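Local coordinates for mannosylglycerate hydrolase MGH1-like glycoside hydrolase domain-containing protein (Thermus thermophilus HB8, PDB 4WVB) that hydrolyses the compatible solute mannosylglycerate to mannose and glycerate, and also glucosylglycerate to glucose and glycerate, as an inverting-type glycoside hydrolase of family GH63, at the alpha-D-glucopyranose site. Sequence-based numbering; all coordinates share one arbitrary frame.

The alpha-D-glucopyranose site. Residues 23, 32, 34-35, 103, 163, 165, 349-350, 355, 393, 408, 410. With GLC (alpha-D-glucopyranose), chain B.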
ATOM      1  N   PRO A  23       6.050   6.327 -36.924  1.00 24.33           N
ATOM      2  CA  PRO A  23       4.764   5.877 -36.333  1.00 24.97           C
ATOM      3  C   PRO A  23       3.677   5.448 -37.304  1.00 25.98           C
ATOM      4  O   PRO A  23       2.696   4.838 -36.879  1.00 23.74           O
ATOM      5  CB  PRO A  23       4.274   7.113 -35.576  1.00 25.07           C
ATOM      6  CG  PRO A  23       5.500   7.882 -35.279  1.00 25.84           C
ATOM      7  CD  PRO A  23       6.411   7.678 -36.461  1.00 25.11           C
ATOM      8  N   TRP A  32       9.383   8.877 -32.567  1.00 23.70           N
ATOM      9  CA  TRP A  32       8.561   9.391 -31.478  1.00 23.66           C
ATOM     10  C   TRP A  32       8.808   8.527 -30.234  1.00 22.94           C
ATOM     11  O   TRP A  32       8.958   7.303 -30.344  1.00 21.33           O
ATOM     12  CB  TRP A  32       7.077   9.353 -31.856  1.00 26.93           C
ATOM     13  CG  TRP A  32       6.430  10.627 -32.402  1.00 31.09           C
ATOM     14  CD1 TRP A  32       5.587  11.478 -31.720  1.00 33.26           C
ATOM     15  CD2 TRP A  32       6.512  11.143 -33.735  1.00 35.90           C
ATOM     16  NE1 TRP A  32       5.154  12.480 -32.546  1.00 37.16           N
ATOM     17  CE2 TRP A  32       5.708  12.303 -33.786  1.00 35.89           C
ATOM     18  CE3 TRP A  32       7.191  10.746 -34.882  1.00 36.76           C
ATOM     19  CZ2 TRP A  32       5.572  13.068 -34.941  1.00 40.34           C
ATOM     20  CZ3 TRP A  32       7.042  11.504 -36.041  1.00 40.92           C
ATOM     21  CH2 TRP A  32       6.254  12.649 -36.058  1.00 40.49           C
ATOM     22  N   TRP A  34       6.958   7.678 -27.182  1.00 20.49           N
ATOM     23  CA  TRP A  34       6.146   6.559 -26.665  1.00 20.80           C
ATOM     24  C   TRP A  34       5.825   5.558 -27.751  1.00 19.35           C
ATOM     25  O   TRP A  34       5.806   4.359 -27.469  1.00 18.96           O
ATOM     26  CB  TRP A  34       4.967   6.886 -25.708  1.00 22.72           C
ATOM     27  CG  TRP A  34       3.710   7.419 -26.206  1.00 21.77           C
ATOM     28  CD1 TRP A  34       3.507   8.188 -27.310  1.00 23.97           C
ATOM     29  CD2 TRP A  34       2.434   7.309 -25.544  1.00 20.75           C
ATOM     30  NE1 TRP A  34       2.172   8.540 -27.388  1.00 23.20           N
ATOM     31  CE2 TRP A  34       1.499   8.008 -26.315  1.00 20.89           C
ATOM     32  CE3 TRP A  34       2.002   6.673 -24.373  1.00 19.74           C
ATOM     33  CZ2 TRP A  34       0.148   8.101 -25.954  1.00 20.57           C
ATOM     34  CZ3 TRP A  34       0.661   6.752 -24.022  1.00 19.16           C
ATOM     35  CH2 TRP A  34      -0.244   7.466 -24.792  1.00 18.97           C
ATOM     36  N   ASP A  35       5.693   6.028 -28.996  1.00 18.74           N
ATOM     37  CA  ASP A  35       5.510   5.110 -30.121  1.00 19.80           C
ATOM     38  C   ASP A  35       6.650   4.090 -30.158  1.00 20.08           C
ATOM     39  O   ASP A  35       6.401   2.889 -30.243  1.00 19.86           O
ATOM     40  CB  ASP A  35       5.427   5.837 -31.471  1.00 19.26           C
ATOM     41  CG  ASP A  35       4.304   6.843 -31.524  1.00 18.81           C
ATOM     42  OD1 ASP A  35       4.344   7.809 -30.728  1.00 19.74           O
ATOM     43  OD2 ASP A  35       3.368   6.669 -32.362  1.00 18.62           O
ATOM     44  N   GLN A 103       7.145  12.976 -23.432  1.00 20.42           N
ATOM     45  CA  GLN A 103       5.931  12.181 -23.705  1.00 21.08           C
ATOM     46  C   GLN A 103       5.858  11.082 -22.628  1.00 19.77           C
ATOM     47  O   GLN A 103       6.806  10.912 -21.848  1.00 19.93           O
ATOM     48  CB  GLN A 103       6.011  11.570 -25.103  1.00 23.00           C
ATOM     49  CG  GLN A 103       4.891  11.972 -26.024  1.00 23.64           C
ATOM     50  CD  GLN A 103       4.893  11.255 -27.375  1.00 23.76           C
ATOM     51  OE1 GLN A 103       5.778  10.434 -27.735  1.00 26.04           O
ATOM     52  NE2 GLN A 103       3.926  11.599 -28.141  1.00 22.97           N
ATOM     53  N   GLY A 163       0.564  12.696 -24.612  1.00 19.23           N
ATOM     54  CA  GLY A 163       0.336  11.765 -25.678  1.00 19.46           C
ATOM     55  C   GLY A 163      -1.091  11.779 -26.172  1.00 18.27           C
ATOM     56  O   GLY A 163      -1.380  11.085 -27.131  1.00 19.46           O
ATOM     57  N   ASP A 165      -3.322  14.373 -27.314  1.00 20.15           N
ATOM     58  CA  ASP A 165      -3.105  15.795 -27.641  1.00 21.10           C
ATOM     59  C   ASP A 165      -4.335  16.645 -27.386  1.00 21.31           C
ATOM     60  O   ASP A 165      -4.237  17.705 -26.779  1.00 21.76           O
ATOM     61  CB  ASP A 165      -2.704  15.979 -29.122  1.00 22.09           C
ATOM     62  CG  ASP A 165      -1.495  15.157 -29.533  1.00 23.89           C
ATOM     63  OD1 ASP A 165      -0.986  14.303 -28.761  1.00 23.57           O
ATOM     64  OD2 ASP A 165      -1.043  15.370 -30.676  1.00 26.88           O
ATOM     65  N   TYR A 349      -9.943  11.730 -32.769  1.00 30.09           N
ATOM     66  CA  TYR A 349      -8.634  11.614 -32.120  1.00 29.24           C
ATOM     67  C   TYR A 349      -8.799  11.119 -30.650  1.00 24.85           C
ATOM     68  O   TYR A 349      -9.237   9.982 -30.446  1.00 22.68           O
ATOM     69  CB  TYR A 349      -7.941  12.980 -32.291  1.00 34.53           C
ATOM     70  CG  TYR A 349      -6.453  13.046 -32.324  1.00 39.59           C
ATOM     71  CD1 TYR A 349      -5.662  11.994 -32.793  1.00 42.08           C
ATOM     72  CD2 TYR A 349      -5.812  14.229 -31.927  1.00 42.15           C
ATOM     73  CE1 TYR A 349      -4.278  12.107 -32.790  1.00 43.65           C
ATOM     74  CE2 TYR A 349      -4.448  14.353 -31.949  1.00 41.70           C
ATOM     75  CZ  TYR A 349      -3.688  13.300 -32.374  1.00 43.25           C
ATOM     76  OH  TYR A 349      -2.332  13.477 -32.368  1.00 50.09           O
ATOM     77  N   TRP A 350      -8.498  11.944 -29.633  1.00 22.11           N
ATOM     78  CA  TRP A 350      -8.620  11.526 -28.227  1.00 22.65           C
ATOM     79  C   TRP A 350      -9.938  11.977 -27.566  1.00 22.54           C
ATOM     80  O   TRP A 350     -10.061  12.017 -26.336  1.00 23.33           O
ATOM     81  CB  TRP A 350      -7.414  12.034 -27.419  1.00 21.76           C
ATOM     82  CG  TRP A 350      -6.136  11.402 -27.844  1.00 20.89           C
ATOM     83  CD1 TRP A 350      -5.242  11.888 -28.753  1.00 20.18           C
ATOM     84  CD2 TRP A 350      -5.616  10.151 -27.395  1.00 19.59           C
ATOM     85  NE1 TRP A 350      -4.196  11.011 -28.896  1.00 20.40           N
ATOM     86  CE2 TRP A 350      -4.395   9.947 -28.052  1.00 19.38           C
ATOM     87  CE3 TRP A 350      -6.058   9.187 -26.481  1.00 20.72           C
ATOM     88  CZ2 TRP A 350      -3.606   8.820 -27.827  1.00 19.29           C
ATOM     89  CZ3 TRP A 350      -5.276   8.063 -26.265  1.00 19.43           C
ATOM     90  CH2 TRP A 350      -4.065   7.890 -26.926  1.00 18.86           C
ATOM     91  N   TRP A 355      -8.266   3.473 -28.892  1.00 20.33           N
ATOM     92  CA  TRP A 355      -6.855   3.433 -29.193  1.00 18.67           C
ATOM     93  C   TRP A 355      -6.262   2.102 -28.731  1.00 18.23           C
ATOM     94  O   TRP A 355      -6.528   1.660 -27.611  1.00 18.53           O
ATOM     95  CB  TRP A 355      -6.158   4.586 -28.441  1.00 20.68           C
ATOM     96  CG  TRP A 355      -6.471   5.923 -28.991  1.00 19.89           C
ATOM     97  CD1 TRP A 355      -7.607   6.639 -28.814  1.00 19.59           C
ATOM     98  CD2 TRP A 355      -5.616   6.710 -29.806  1.00 19.30           C
ATOM     99  NE1 TRP A 355      -7.513   7.844 -29.463  1.00 20.35           N
ATOM    100  CE2 TRP A 355      -6.304   7.900 -30.107  1.00 20.48           C
ATOM    101  CE3 TRP A 355      -4.344   6.509 -30.341  1.00 21.05           C
ATOM    102  CZ2 TRP A 355      -5.744   8.906 -30.897  1.00 18.66           C
ATOM    103  CZ3 TRP A 355      -3.777   7.516 -31.120  1.00 21.12           C
ATOM    104  CH2 TRP A 355      -4.481   8.701 -31.384  1.00 20.46           C
ATOM    105  N   GLU A 393      -4.655   4.400 -36.553  1.00 23.49           N
ATOM    106  CA  GLU A 393      -4.342   5.169 -35.343  1.00 24.11           C
ATOM    107  C   GLU A 393      -5.429   5.066 -34.273  1.00 24.85           C
ATOM    108  O   GLU A 393      -5.145   4.877 -33.090  1.00 22.86           O
ATOM    109  CB  GLU A 393      -4.125   6.618 -35.728  1.00 24.57           C
ATOM    110  CG  GLU A 393      -3.473   7.456 -34.659  1.00 24.61           C
ATOM    111  CD  GLU A 393      -2.975   8.788 -35.181  1.00 26.69           C
ATOM    112  OE1 GLU A 393      -3.074   9.023 -36.400  1.00 24.96           O
ATOM    113  OE2 GLU A 393      -2.484   9.602 -34.369  1.00 25.82           O
ATOM    114  N   PHE A 408      -0.360   2.157 -38.991  1.00 23.81           N
ATOM    115  CA  PHE A 408      -0.010   2.770 -37.718  1.00 22.35           C
ATOM    116  C   PHE A 408       0.781   1.782 -36.875  1.00 22.44           C
ATOM    117  O   PHE A 408       0.300   0.716 -36.498  1.00 22.00           O
ATOM    118  CB  PHE A 408      -1.218   3.305 -36.959  1.00 22.23           C
ATOM    119  CG  PHE A 408      -0.829   4.336 -35.926  1.00 21.56           C
ATOM    120  CD1 PHE A 408      -0.473   5.615 -36.312  1.00 21.11           C
ATOM    121  CD2 PHE A 408      -0.777   4.001 -34.587  1.00 22.04           C
ATOM    122  CE1 PHE A 408      -0.068   6.558 -35.375  1.00 23.28           C
ATOM    123  CE2 PHE A 408      -0.389   4.928 -33.651  1.00 22.63           C
ATOM    124  CZ  PHE A 408      -0.034   6.211 -34.035  1.00 22.51           C
ATOM    125  N   TRP A 410       2.198   1.452 -33.745  1.00 21.39           N
ATOM    126  CA  TRP A 410       1.980   0.839 -32.422  1.00 19.94           C
ATOM    127  C   TRP A 410       0.785  -0.116 -32.423  1.00 19.86           C
ATOM    128  O   TRP A 410       0.718  -1.026 -31.601  1.00 20.29           O
ATOM    129  CB  TRP A 410       1.942   1.828 -31.243  1.00 20.71           C
ATOM    130  CG  TRP A 410       0.690   2.662 -30.973  1.00 20.76           C
ATOM    131  CD1 TRP A 410      -0.641   2.315 -31.123  1.00 20.09           C
ATOM    132  CD2 TRP A 410       0.694   3.971 -30.426  1.00 20.80           C
ATOM    133  NE1 TRP A 410      -1.446   3.346 -30.704  1.00 21.89           N
ATOM    134  CE2 TRP A 410      -0.642   4.375 -30.271  1.00 20.42           C
ATOM    135  CE3 TRP A 410       1.722   4.848 -30.039  1.00 20.14           C
ATOM    136  CZ2 TRP A 410      -0.985   5.627 -29.781  1.00 20.78           C
ATOM    137  CZ3 TRP A 410       1.383   6.069 -29.550  1.00 20.77           C
ATOM    138  CH2 TRP A 410       0.046   6.458 -29.415  1.00 20.80           C
TER
HETATM  139  C1  GLC B 504      -0.148  11.830 -32.244  1.00 32.68           C
HETATM  140  C2  GLC B 504      -0.648  10.967 -31.060  1.00 31.24           C
HETATM  141  C3  GLC B 504       0.524  10.709 -30.111  1.00 29.46           C
HETATM  142  C4  GLC B 504       1.632   9.972 -30.867  1.00 30.92           C
HETATM  143  C5  GLC B 504       2.030  10.791 -32.115  1.00 33.29           C
HETATM  144  C6  GLC B 504       2.964  10.023 -33.042  1.00 33.53           C
HETATM  145  O1  GLC B 504       0.314  13.115 -31.754  1.00 36.73           O
HETATM  146  O2  GLC B 504      -1.732  11.600 -30.371  1.00 29.23           O
HETATM  147  O3  GLC B 504       0.070   9.932 -29.019  1.00 29.87           O
HETATM  148  O4  GLC B 504       2.729   9.688 -29.954  1.00 25.73           O
HETATM  149  O5  GLC B 504       0.913  11.156 -32.945  1.00 32.48           O
HETATM  150  O6  GLC B 504       2.247   8.976 -33.662  1.00 30.30           O
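This is the sugar-binding (-1) subsite of a GH63 hydrolase, a deep pocket at the centre of the (alpha/alpha)6 barrel, holding alpha-D-glucopyranose, the sugar released from glucosylglycerate, almost wholly buried and here as the anomer opposite to the one an inverting enzyme first releases. Helix 33-43 supplies Trp34 and Asp35 for the far end of the sugar. Asp35 straddles two hydroxyls: OD1 takes GLC O4 on its syn lone pair at 2.6 Å, while OD2 meets GLC O6 from above the carboxylate plane. Gln103 NE2 also donates to GLC O4, and its OE1 accepts from the backbone N of Trp34 in a nearly straight bond (179°), which fixes which end of the amide faces the sugar. GLC C6 lies over the five-membered ring of Trp32, 3.3 Å from CD1. Trp350 comes edge-on, NE1 donating to GLC O2, which lies in the ring plane, in a bond of 167° at the hydrogen, with Trp355 CE2 lying over the centre of one of its faces. At the anomeric end, the proton donor Asp165 receives the GLC O1 hydroxyl on the syn lone pair of OD2, and the Tyr349 phenol reaches the same oxygen from above the carboxylate plane, OH to OD2 2.8 Å. Tyr349 OH also accepts from GLC O2; a phenylalanine here would probably loosen both the sugar's O2 and the acid's carboxylate. Glu393, the proton acceptor, extends with CG anti to the backbone N (chi1 -166°), placing OE2 3.9 Å from GLC C1.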